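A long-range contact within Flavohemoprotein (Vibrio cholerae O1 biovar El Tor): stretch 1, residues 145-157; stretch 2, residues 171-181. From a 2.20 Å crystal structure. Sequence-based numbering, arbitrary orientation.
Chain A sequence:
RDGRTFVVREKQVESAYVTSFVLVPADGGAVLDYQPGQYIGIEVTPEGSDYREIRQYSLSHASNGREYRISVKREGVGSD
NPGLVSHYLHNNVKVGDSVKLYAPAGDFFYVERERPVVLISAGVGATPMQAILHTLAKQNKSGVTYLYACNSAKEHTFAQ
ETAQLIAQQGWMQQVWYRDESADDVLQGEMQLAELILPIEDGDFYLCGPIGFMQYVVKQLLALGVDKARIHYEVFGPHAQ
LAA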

# COMPACT_ATOMS: atom_id res chain seq x y z
N THR A 145 2.18 22.78 16.42
CA THR A 145 1.14 23.08 15.45
C THR A 145 1.52 22.50 14.07
O THR A 145 2.62 22.73 13.55
CB THR A 145 0.90 24.60 15.31
OG1 THR A 145 0.56 25.14 16.58
CG2 THR A 145 -0.26 24.89 14.34
N TYR A 146 0.60 21.76 13.46
CA TYR A 146 0.85 21.18 12.16
C TYR A 146 -0.07 21.83 11.10
O TYR A 146 -1.30 21.77 11.20
CB TYR A 146 0.55 19.70 12.26
CG TYR A 146 0.77 18.88 11.02
CD1 TYR A 146 -0.30 18.55 10.18
CD2 TYR A 146 2.04 18.38 10.70
CE1 TYR A 146 -0.12 17.78 9.05
CE2 TYR A 146 2.23 17.61 9.56
CZ TYR A 146 1.14 17.30 8.75
OH TYR A 146 1.31 16.52 7.63
N LEU A 147 0.52 22.47 10.10
CA LEU A 147 -0.28 23.14 9.06
C LEU A 147 0.02 22.46 7.73
O LEU A 147 1.18 22.36 7.32
CB LEU A 147 0.03 24.63 8.99
CG LEU A 147 -0.02 25.46 10.30
CD1 LEU A 147 0.43 26.88 10.05
CD2 LEU A 147 -1.39 25.47 10.93
N TYR A 148 -1.03 21.98 7.06
CA TYR A 148 -0.88 21.13 5.88
C TYR A 148 -1.82 21.57 4.74
O TYR A 148 -3.01 21.84 4.97
CB TYR A 148 -1.15 19.65 6.23
CG TYR A 148 -0.87 18.71 5.07
CD1 TYR A 148 0.39 18.66 4.48
CD2 TYR A 148 -1.88 17.90 4.52
CE1 TYR A 148 0.66 17.82 3.38
CE2 TYR A 148 -1.63 17.06 3.41
CZ TYR A 148 -0.35 17.01 2.87
OH TYR A 148 -0.07 16.18 1.81
N ALA A 149 -1.28 21.66 3.52
CA ALA A 149 -2.09 21.97 2.34
C ALA A 149 -1.96 20.86 1.31
O ALA A 149 -0.87 20.41 0.99
CB ALA A 149 -1.67 23.32 1.74
N CYS A 150 -3.08 20.39 0.78
CA CYS A 150 -3.00 19.47 -0.32
C CYS A 150 -4.17 19.80 -1.24
O CYS A 150 -4.92 20.73 -0.98
CB CYS A 150 -3.01 18.01 0.16
SG CYS A 150 -4.47 17.62 1.18
N ASN A 151 -4.30 19.07 -2.35
CA ASN A 151 -5.29 19.45 -3.33
C ASN A 151 -6.71 19.04 -2.94
O ASN A 151 -7.67 19.73 -3.29
CB ASN A 151 -4.94 18.85 -4.69
CG ASN A 151 -3.64 19.42 -5.25
OD1 ASN A 151 -3.23 20.52 -4.89
ND2 ASN A 151 -2.99 18.67 -6.14
N SER A 152 -6.84 17.90 -2.26
CA SER A 152 -8.14 17.31 -1.96
C SER A 152 -8.03 16.16 -0.97
O SER A 152 -6.91 15.74 -0.60
CB SER A 152 -8.78 16.78 -3.25
OG SER A 152 -8.03 15.69 -3.77
N ALA A 153 -9.18 15.63 -0.58
CA ALA A 153 -9.24 14.52 0.36
C ALA A 153 -8.41 13.35 -0.14
O ALA A 153 -7.64 12.77 0.62
CB ALA A 153 -10.72 14.08 0.65
N LYS A 154 -8.54 13.01 -1.42
CA LYS A 154 -7.78 11.85 -1.91
C LYS A 154 -6.26 12.06 -1.92
O LYS A 154 -5.49 11.10 -1.99
CB LYS A 154 -8.25 11.41 -3.28
CG LYS A 154 -7.81 12.29 -4.46
CD LYS A 154 -8.14 11.56 -5.77
CE LYS A 154 -7.63 12.35 -6.99
NZ LYS A 154 -8.34 13.66 -7.17
N GLU A 155 -5.81 13.30 -1.86
CA GLU A 155 -4.37 13.53 -1.82
C GLU A 155 -3.89 13.88 -0.40
O GLU A 155 -2.80 14.40 -0.21
CB GLU A 155 -3.97 14.64 -2.82
CG GLU A 155 -4.25 14.32 -4.26
CD GLU A 155 -3.56 15.30 -5.24
OE1 GLU A 155 -2.37 15.67 -5.05
OE2 GLU A 155 -4.22 15.72 -6.23
N HIS A 156 -4.73 13.62 0.60
CA HIS A 156 -4.41 14.08 1.94
C HIS A 156 -3.45 13.07 2.62
O HIS A 156 -3.89 12.18 3.35
CB HIS A 156 -5.72 14.22 2.73
CG HIS A 156 -5.55 14.79 4.11
ND1 HIS A 156 -6.63 15.19 4.88
CD2 HIS A 156 -4.45 14.99 4.87
CE1 HIS A 156 -6.19 15.65 6.04
NE2 HIS A 156 -4.87 15.53 6.06
N THR A 157 -2.16 13.21 2.37
CA THR A 157 -1.18 12.22 2.81
C THR A 157 -1.06 12.10 4.33
O THR A 157 -0.98 13.10 5.02
CB THR A 157 0.18 12.63 2.24
OG1 THR A 157 0.07 12.72 0.82
CG2 THR A 157 1.29 11.62 2.65
N TRP A 171 -1.83 18.16 20.41
CA TRP A 171 -1.32 19.17 19.48
C TRP A 171 -2.43 19.82 18.65
O TRP A 171 -3.60 19.49 18.82
CB TRP A 171 -0.32 18.52 18.53
CG TRP A 171 0.93 18.06 19.23
CD1 TRP A 171 1.41 18.47 20.46
CD2 TRP A 171 1.88 17.12 18.72
NE1 TRP A 171 2.59 17.82 20.75
CE2 TRP A 171 2.91 16.99 19.70
CE3 TRP A 171 1.96 16.35 17.55
CZ2 TRP A 171 3.99 16.13 19.53
CZ3 TRP A 171 3.06 15.49 17.37
CH2 TRP A 171 4.05 15.39 18.36
N MET A 172 -2.05 20.75 17.77
CA MET A 172 -3.03 21.47 16.97
C MET A 172 -2.73 21.21 15.50
O MET A 172 -1.57 21.11 15.10
CB MET A 172 -2.96 22.98 17.23
CG MET A 172 -2.64 23.40 18.68
SD MET A 172 -3.96 23.09 19.87
CE MET A 172 -5.40 23.84 19.08
N GLN A 173 -3.78 21.09 14.70
CA GLN A 173 -3.57 21.03 13.27
C GLN A 173 -4.65 21.80 12.51
O GLN A 173 -5.80 21.94 12.98
CB GLN A 173 -3.42 19.58 12.77
CG GLN A 173 -4.71 18.87 12.33
CD GLN A 173 -4.42 17.62 11.45
OE1 GLN A 173 -3.65 17.68 10.50
NE2 GLN A 173 -5.06 16.51 11.79
N GLN A 174 -4.26 22.34 11.36
CA GLN A 174 -5.22 22.90 10.40
C GLN A 174 -4.85 22.35 9.03
O GLN A 174 -3.68 22.37 8.65
CB GLN A 174 -5.21 24.43 10.39
CG GLN A 174 -6.24 25.05 9.39
CD GLN A 174 -7.67 24.52 9.61
OE1 GLN A 174 -8.28 23.90 8.71
NE2 GLN A 174 -8.21 24.79 10.79
N VAL A 175 -5.85 21.86 8.30
CA VAL A 175 -5.65 21.39 6.94
C VAL A 175 -6.38 22.27 5.88
O VAL A 175 -7.48 22.73 6.13
CB VAL A 175 -6.09 19.94 6.83
CG1 VAL A 175 -6.13 19.50 5.36
CG2 VAL A 175 -5.14 19.01 7.68
N TRP A 176 -5.74 22.51 4.73
CA TRP A 176 -6.36 23.21 3.60
C TRP A 176 -6.44 22.28 2.37
O TRP A 176 -5.48 21.55 2.06
CB TRP A 176 -5.52 24.43 3.19
CG TRP A 176 -5.58 25.60 4.12
CD1 TRP A 176 -6.28 26.75 3.95
CD2 TRP A 176 -4.87 25.75 5.35
NE1 TRP A 176 -6.07 27.59 5.00
CE2 TRP A 176 -5.19 27.01 5.87
CE3 TRP A 176 -3.99 24.92 6.07
CZ2 TRP A 176 -4.68 27.48 7.08
CZ3 TRP A 176 -3.47 25.39 7.26
CH2 TRP A 176 -3.81 26.67 7.75
N TYR A 177 -7.58 22.28 1.68
CA TYR A 177 -7.73 21.54 0.42
C TYR A 177 -7.87 22.61 -0.65
O TYR A 177 -8.73 23.50 -0.55
CB TYR A 177 -8.98 20.66 0.40
CG TYR A 177 -8.97 19.40 1.26
CD1 TYR A 177 -7.79 18.91 1.83
CD2 TYR A 177 -10.15 18.68 1.49
CE1 TYR A 177 -7.79 17.74 2.61
CE2 TYR A 177 -10.17 17.53 2.27
CZ TYR A 177 -8.96 17.06 2.84
OH TYR A 177 -8.96 15.90 3.61
N ARG A 178 -7.00 22.55 -1.64
CA ARG A 178 -7.02 23.56 -2.70
C ARG A 178 -8.29 23.46 -3.56
O ARG A 178 -8.82 24.48 -3.98
CB ARG A 178 -5.82 23.40 -3.62
CG ARG A 178 -5.65 24.50 -4.64
CD ARG A 178 -4.57 24.09 -5.61
NE ARG A 178 -5.04 23.05 -6.52
CZ ARG A 178 -4.23 22.36 -7.31
NH1 ARG A 178 -2.93 22.60 -7.29
NH2 ARG A 178 -4.72 21.43 -8.11
N ASP A 179 -8.78 22.25 -3.79
CA ASP A 179 -9.81 22.07 -4.82
C ASP A 179 -11.20 21.67 -4.35
O ASP A 179 -12.09 21.49 -5.17
CB ASP A 179 -9.34 21.06 -5.88
CG ASP A 179 -8.08 21.50 -6.57
OD1 ASP A 179 -7.90 22.71 -6.73
OD2 ASP A 179 -7.26 20.62 -6.94
N GLU A 180 -11.41 21.49 -3.06
CA GLU A 180 -12.76 21.15 -2.60
C GLU A 180 -12.89 21.52 -1.12
O GLU A 180 -11.92 21.88 -0.47
CB GLU A 180 -13.04 19.65 -2.84
CG GLU A 180 -12.07 18.70 -2.08
CD GLU A 180 -12.24 17.22 -2.45
OE1 GLU A 180 -12.77 16.92 -3.54
OE2 GLU A 180 -11.83 16.35 -1.65
N SER A 181 -14.11 21.47 -0.61
CA SER A 181 -14.34 21.73 0.80
C SER A 181 -14.53 20.40 1.48
O SER A 181 -14.81 19.40 0.83
CB SER A 181 -15.62 22.54 0.96
OG SER A 181 -16.70 21.76 0.48
O HOH W 1 -0.55 20.16 -7.92
O HOH W 2 -10.91 13.87 -2.88
O HOH W 3 -3.22 15.68 8.31

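The two stretches form a parallel two-strand pairing, zipped by backbone hydrogen bonds and closed at its C-terminal end by backbone and side-chain contacts of the loops that follow both strands. Strands 145-150 and 172-177 run 9° apart, with axes approaching to 4.6 Å. The bonding alternates as parallel geometry requires: Tyr 146 N donates to Met 172 O (2.8 Å) while Gln 174 N donates to Tyr 146 O (3.0 Å), and Tyr 148 and Cys 150 repeat the pattern, ending with Arg 178 N to Cys 150 O (2.8 Å). Beyond the strands, Asp 179 N still reaches Asn 151 O (2.8 Å, 147°).

Side chains meet on both faces. Leu 147 CB packs 4.0 Å from Trp 176 CZ3, an apolar contact on the face shared with Ala 149. On the other face, Cys 150 SG lies 3.6 Å from Tyr 177 CE1, oblique to the ring.

The loop after the first strand then folds back over Tyr 177. Ser 152 O and Ala 153 N lie over one face of its ring, whereas His 156 ND1 meets Tyr 177 OH at 2.7 Å, a hydrogen bond near both ring planes. Ala 153 N donates to Glu 180 OE2 (2.9 Å, 169°), so a carboxylate satisfies a backbone amide. Water 3 links His 156 NE2 (2.8 Å) to Gln 173 OE1 (3.0 Å).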